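Local coordinates for erythrocyte membrane protein 1 (Plasmodium falciparum, PDB 2XU0) that probably binds host cell surface receptors through its N-terminal NTS-DBL1 region, an adhesion module involved in rosetting, at residues Y346-A360 and Y466-T478. The protein carries 10 engineered substitutions. Sequence-based numbering, arbitrary orientation.
Sequences YCSGDGHDCTQTNLA and YCKTCPLYGVTCT. Engineered in segment 346-360: A360 (natural residue Ser).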
# COMPACT_ATOMS: atom_id res chain seq x y z
N TYR A 346 0.60 -32.34 18.53
CA TYR A 346 1.73 -31.50 18.91
C TYR A 346 2.94 -32.03 18.16
O TYR A 346 3.60 -32.99 18.58
CB TYR A 346 1.95 -31.49 20.43
CG TYR A 346 2.70 -30.29 20.98
CD1 TYR A 346 2.19 -29.55 22.05
CD2 TYR A 346 3.97 -29.95 20.51
CE1 TYR A 346 2.91 -28.48 22.60
CE2 TYR A 346 4.68 -28.87 21.04
CZ TYR A 346 4.15 -28.14 22.09
OH TYR A 346 4.85 -27.08 22.62
N CYS A 347 3.20 -31.39 17.02
CA CYS A 347 4.29 -31.72 16.12
C CYS A 347 5.42 -30.69 16.26
O CYS A 347 5.26 -29.64 16.89
CB CYS A 347 3.75 -31.77 14.70
SG CYS A 347 2.29 -32.83 14.49
N SER A 348 6.56 -30.99 15.62
CA SER A 348 7.71 -30.10 15.52
C SER A 348 7.93 -29.80 14.02
O SER A 348 7.36 -30.50 13.16
CB SER A 348 8.95 -30.77 16.10
OG SER A 348 9.55 -31.69 15.21
N GLY A 349 8.77 -28.80 13.74
CA GLY A 349 9.14 -28.41 12.38
C GLY A 349 9.85 -29.53 11.62
O GLY A 349 9.81 -29.54 10.39
N ASP A 350 10.48 -30.48 12.37
CA ASP A 350 11.18 -31.65 11.79
C ASP A 350 10.22 -32.84 11.51
O ASP A 350 10.66 -33.90 11.07
CB ASP A 350 12.36 -32.11 12.70
CG ASP A 350 13.29 -31.01 13.21
OD1 ASP A 350 14.05 -30.44 12.39
OD2 ASP A 350 13.31 -30.78 14.45
N GLY A 351 8.93 -32.64 11.78
CA GLY A 351 7.90 -33.66 11.60
C GLY A 351 7.83 -34.69 12.71
O GLY A 351 7.25 -35.77 12.53
N HIS A 352 8.43 -34.39 13.88
CA HIS A 352 8.40 -35.29 15.03
C HIS A 352 7.09 -35.14 15.78
O HIS A 352 6.54 -34.03 15.87
CB HIS A 352 9.55 -35.01 16.02
CG HIS A 352 10.92 -35.08 15.43
ND1 HIS A 352 12.01 -34.58 16.11
CD2 HIS A 352 11.34 -35.59 14.25
CE1 HIS A 352 13.06 -34.79 15.33
NE2 HIS A 352 12.70 -35.40 14.19
N ASP A 353 6.58 -36.26 16.34
CA ASP A 353 5.39 -36.23 17.17
C ASP A 353 5.91 -36.04 18.59
O ASP A 353 6.48 -36.96 19.18
CB ASP A 353 4.55 -37.52 17.00
CG ASP A 353 3.33 -37.65 17.90
OD1 ASP A 353 3.03 -36.68 18.65
OD2 ASP A 353 2.67 -38.72 17.86
N CYS A 354 5.74 -34.81 19.12
CA CYS A 354 6.23 -34.43 20.45
C CYS A 354 5.61 -35.22 21.61
O CYS A 354 6.23 -35.34 22.67
CB CYS A 354 6.14 -32.91 20.65
SG CYS A 354 7.01 -31.95 19.37
N THR A 355 4.43 -35.84 21.37
CA THR A 355 3.73 -36.69 22.34
C THR A 355 4.43 -38.07 22.48
O THR A 355 4.20 -38.77 23.48
CB THR A 355 2.21 -36.80 22.04
OG1 THR A 355 1.98 -37.70 20.95
CG2 THR A 355 1.55 -35.45 21.77
N GLN A 356 5.27 -38.44 21.50
CA GLN A 356 6.01 -39.71 21.51
C GLN A 356 7.52 -39.53 21.24
O GLN A 356 8.21 -40.51 20.93
CB GLN A 356 5.40 -40.68 20.48
CG GLN A 356 3.94 -41.00 20.74
CD GLN A 356 3.41 -41.98 19.74
OE1 GLN A 356 3.69 -43.19 19.80
NE2 GLN A 356 2.64 -41.46 18.79
N THR A 357 8.03 -38.28 21.39
CA THR A 357 9.43 -37.94 21.14
C THR A 357 10.11 -37.42 22.41
O THR A 357 9.51 -36.66 23.17
CB THR A 357 9.55 -36.95 19.95
OG1 THR A 357 9.02 -37.58 18.79
CG2 THR A 357 10.98 -36.49 19.66
N ASN A 358 11.36 -37.85 22.60
CA ASN A 358 12.21 -37.44 23.71
C ASN A 358 13.61 -37.20 23.16
O ASN A 358 14.39 -38.14 23.01
CB ASN A 358 12.20 -38.48 24.83
CG ASN A 358 12.60 -37.93 26.17
OD1 ASN A 358 13.72 -37.43 26.37
ND2 ASN A 358 11.69 -38.00 27.13
N LEU A 359 13.91 -35.92 22.82
CA LEU A 359 15.20 -35.51 22.25
C LEU A 359 16.38 -35.70 23.22
O LEU A 359 17.50 -35.97 22.76
CB LEU A 359 15.14 -34.08 21.67
CG LEU A 359 14.07 -33.81 20.59
CD1 LEU A 359 14.01 -32.34 20.27
CD2 LEU A 359 14.35 -34.57 19.33
N ALA A 360 16.12 -35.62 24.54
CA ALA A 360 17.09 -35.80 25.62
C ALA A 360 17.67 -37.22 25.67
O ALA A 360 18.80 -37.40 26.10
CB ALA A 360 16.43 -35.47 26.95
N TYR A 466 5.15 -22.80 16.38
CA TYR A 466 4.58 -24.13 16.12
C TYR A 466 5.55 -25.05 15.39
O TYR A 466 5.33 -26.25 15.34
CB TYR A 466 3.23 -24.00 15.38
CG TYR A 466 2.27 -23.10 16.11
CD1 TYR A 466 1.83 -23.41 17.40
CD2 TYR A 466 1.86 -21.89 15.56
CE1 TYR A 466 1.00 -22.55 18.11
CE2 TYR A 466 1.02 -21.02 16.26
CZ TYR A 466 0.59 -21.36 17.54
OH TYR A 466 -0.25 -20.52 18.23
N CYS A 467 6.64 -24.48 14.85
CA CYS A 467 7.69 -25.15 14.07
C CYS A 467 8.93 -25.46 14.87
O CYS A 467 9.82 -26.13 14.35
CB CYS A 467 8.02 -24.33 12.82
SG CYS A 467 6.61 -24.07 11.73
N LYS A 468 9.02 -24.97 16.13
CA LYS A 468 10.20 -25.22 16.97
C LYS A 468 10.41 -26.72 17.18
O LYS A 468 9.45 -27.50 17.00
CB LYS A 468 10.11 -24.50 18.33
CG LYS A 468 10.24 -22.99 18.23
CD LYS A 468 10.04 -22.33 19.59
CE LYS A 468 10.48 -20.88 19.59
NZ LYS A 468 9.53 -19.99 18.88
N THR A 469 11.66 -27.13 17.51
CA THR A 469 11.98 -28.54 17.80
C THR A 469 11.17 -28.94 19.03
O THR A 469 10.88 -28.08 19.86
CB THR A 469 13.50 -28.73 18.06
OG1 THR A 469 13.91 -27.91 19.16
CG2 THR A 469 14.35 -28.44 16.84
N CYS A 470 10.78 -30.22 19.15
CA CYS A 470 10.01 -30.72 20.31
C CYS A 470 10.59 -30.25 21.63
O CYS A 470 11.81 -30.38 21.80
CB CYS A 470 9.94 -32.24 20.30
SG CYS A 470 8.78 -32.92 19.10
N PRO A 471 9.75 -29.90 22.65
CA PRO A 471 10.31 -29.68 24.00
C PRO A 471 11.10 -30.94 24.41
O PRO A 471 10.62 -32.04 24.15
CB PRO A 471 9.06 -29.46 24.86
CG PRO A 471 8.02 -28.98 23.89
CD PRO A 471 8.28 -29.79 22.65
N LEU A 472 12.35 -30.76 24.88
CA LEU A 472 13.35 -31.80 25.22
C LEU A 472 12.91 -33.16 25.75
O LEU A 472 13.49 -34.18 25.36
CB LEU A 472 14.48 -31.25 26.14
CG LEU A 472 15.42 -30.19 25.56
CD1 LEU A 472 16.29 -29.62 26.65
CD2 LEU A 472 16.30 -30.77 24.45
N TYR A 473 11.95 -33.17 26.70
CA TYR A 473 11.47 -34.40 27.36
C TYR A 473 10.09 -34.87 26.86
O TYR A 473 9.49 -35.78 27.44
CB TYR A 473 11.48 -34.21 28.90
CG TYR A 473 12.72 -33.49 29.38
CD1 TYR A 473 12.65 -32.17 29.84
CD2 TYR A 473 13.98 -34.07 29.27
CE1 TYR A 473 13.79 -31.48 30.24
CE2 TYR A 473 15.13 -33.39 29.65
CZ TYR A 473 15.04 -32.09 30.14
OH TYR A 473 16.19 -31.43 30.50
N GLY A 474 9.64 -34.26 25.76
CA GLY A 474 8.35 -34.54 25.14
C GLY A 474 7.19 -33.79 25.76
O GLY A 474 7.37 -32.96 26.66
N VAL A 475 5.97 -34.06 25.25
CA VAL A 475 4.73 -33.45 25.73
C VAL A 475 3.67 -34.51 26.08
O VAL A 475 3.63 -35.57 25.45
CB VAL A 475 4.14 -32.31 24.85
CG1 VAL A 475 5.13 -31.17 24.63
CG2 VAL A 475 3.60 -32.82 23.51
N THR A 476 2.84 -34.22 27.08
CA THR A 476 1.73 -35.06 27.50
C THR A 476 0.46 -34.25 27.34
O THR A 476 0.31 -33.17 27.91
CB THR A 476 1.93 -35.65 28.92
OG1 THR A 476 3.10 -36.46 28.91
CG2 THR A 476 0.74 -36.50 29.37
N CYS A 477 -0.43 -34.78 26.51
CA CYS A 477 -1.72 -34.16 26.24
C CYS A 477 -2.77 -34.95 27.00
O CYS A 477 -2.84 -36.18 26.89
CB CYS A 477 -1.99 -34.12 24.73
SG CYS A 477 -0.70 -33.26 23.78
N THR A 478 -3.53 -34.25 27.86
CA THR A 478 -4.58 -34.82 28.71
C THR A 478 -5.90 -34.91 27.94
O THR A 478 -6.00 -34.42 26.80
CB THR A 478 -4.71 -34.02 30.03
OG1 THR A 478 -5.07 -32.67 29.75
CG2 THR A 478 -3.45 -34.08 30.88
O HOH W 1 3.80 -27.53 17.37
O HOH W 2 6.90 -27.76 18.29
O HOH W 3 11.83 -31.81 16.93
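In C354 and C470 the sulfur stands beside the backbone N and anti to the carbonyl carbon (chi1 -56° and -76°), and these torsions aim the two SG atoms at one another. They join in a disulfide with a chi3 of -88°, which directly links two loop-rich segments of the C-terminal part of a Duffy-binding-like domain. Such cystine-held loops stand in for regular secondary structure in this part of an otherwise helical domain: besides this one link between the segments, three more disulfides tie C347, C467 and C477 to C370, C377 and C483.

Around the bridge the packing is apolar. V475 lies over one face of the Y346 ring, its CG1 4.0 Å from the ring centroid and only 10° off the normal, a CH-pi contact. The ring is placed there by its CG being anti to the backbone N (chi1 -157°). The other methyl, V475 CG2, reaches both C354 CB (3.8 Å) and Y346 CG (3.7 Å). P471 CD approaches the same ring obliquely, while H485 of strand 483-485 also touches Y346, P471 and V475.

Backbone bonds tie the segments together beside this cluster and farther along. V475 N donates to C354 O at 2.9 Å, meeting it from above the carbonyl plane, and A360 N, in an engineered residue, donates to L472 O with a straighter approach to the carbonyl (150°). T355 is set in turn by D353 in an Asx turn, where OD1 accepts both T355 N and T355 OG1 from one face of the carboxylate.

At the other end water supplements direct contact: G349 N makes a weak hydrogen bond to C467 O, and one water accepts from C470 N, donates to D350 OD2 and lies 2.9 Å from S348 OG.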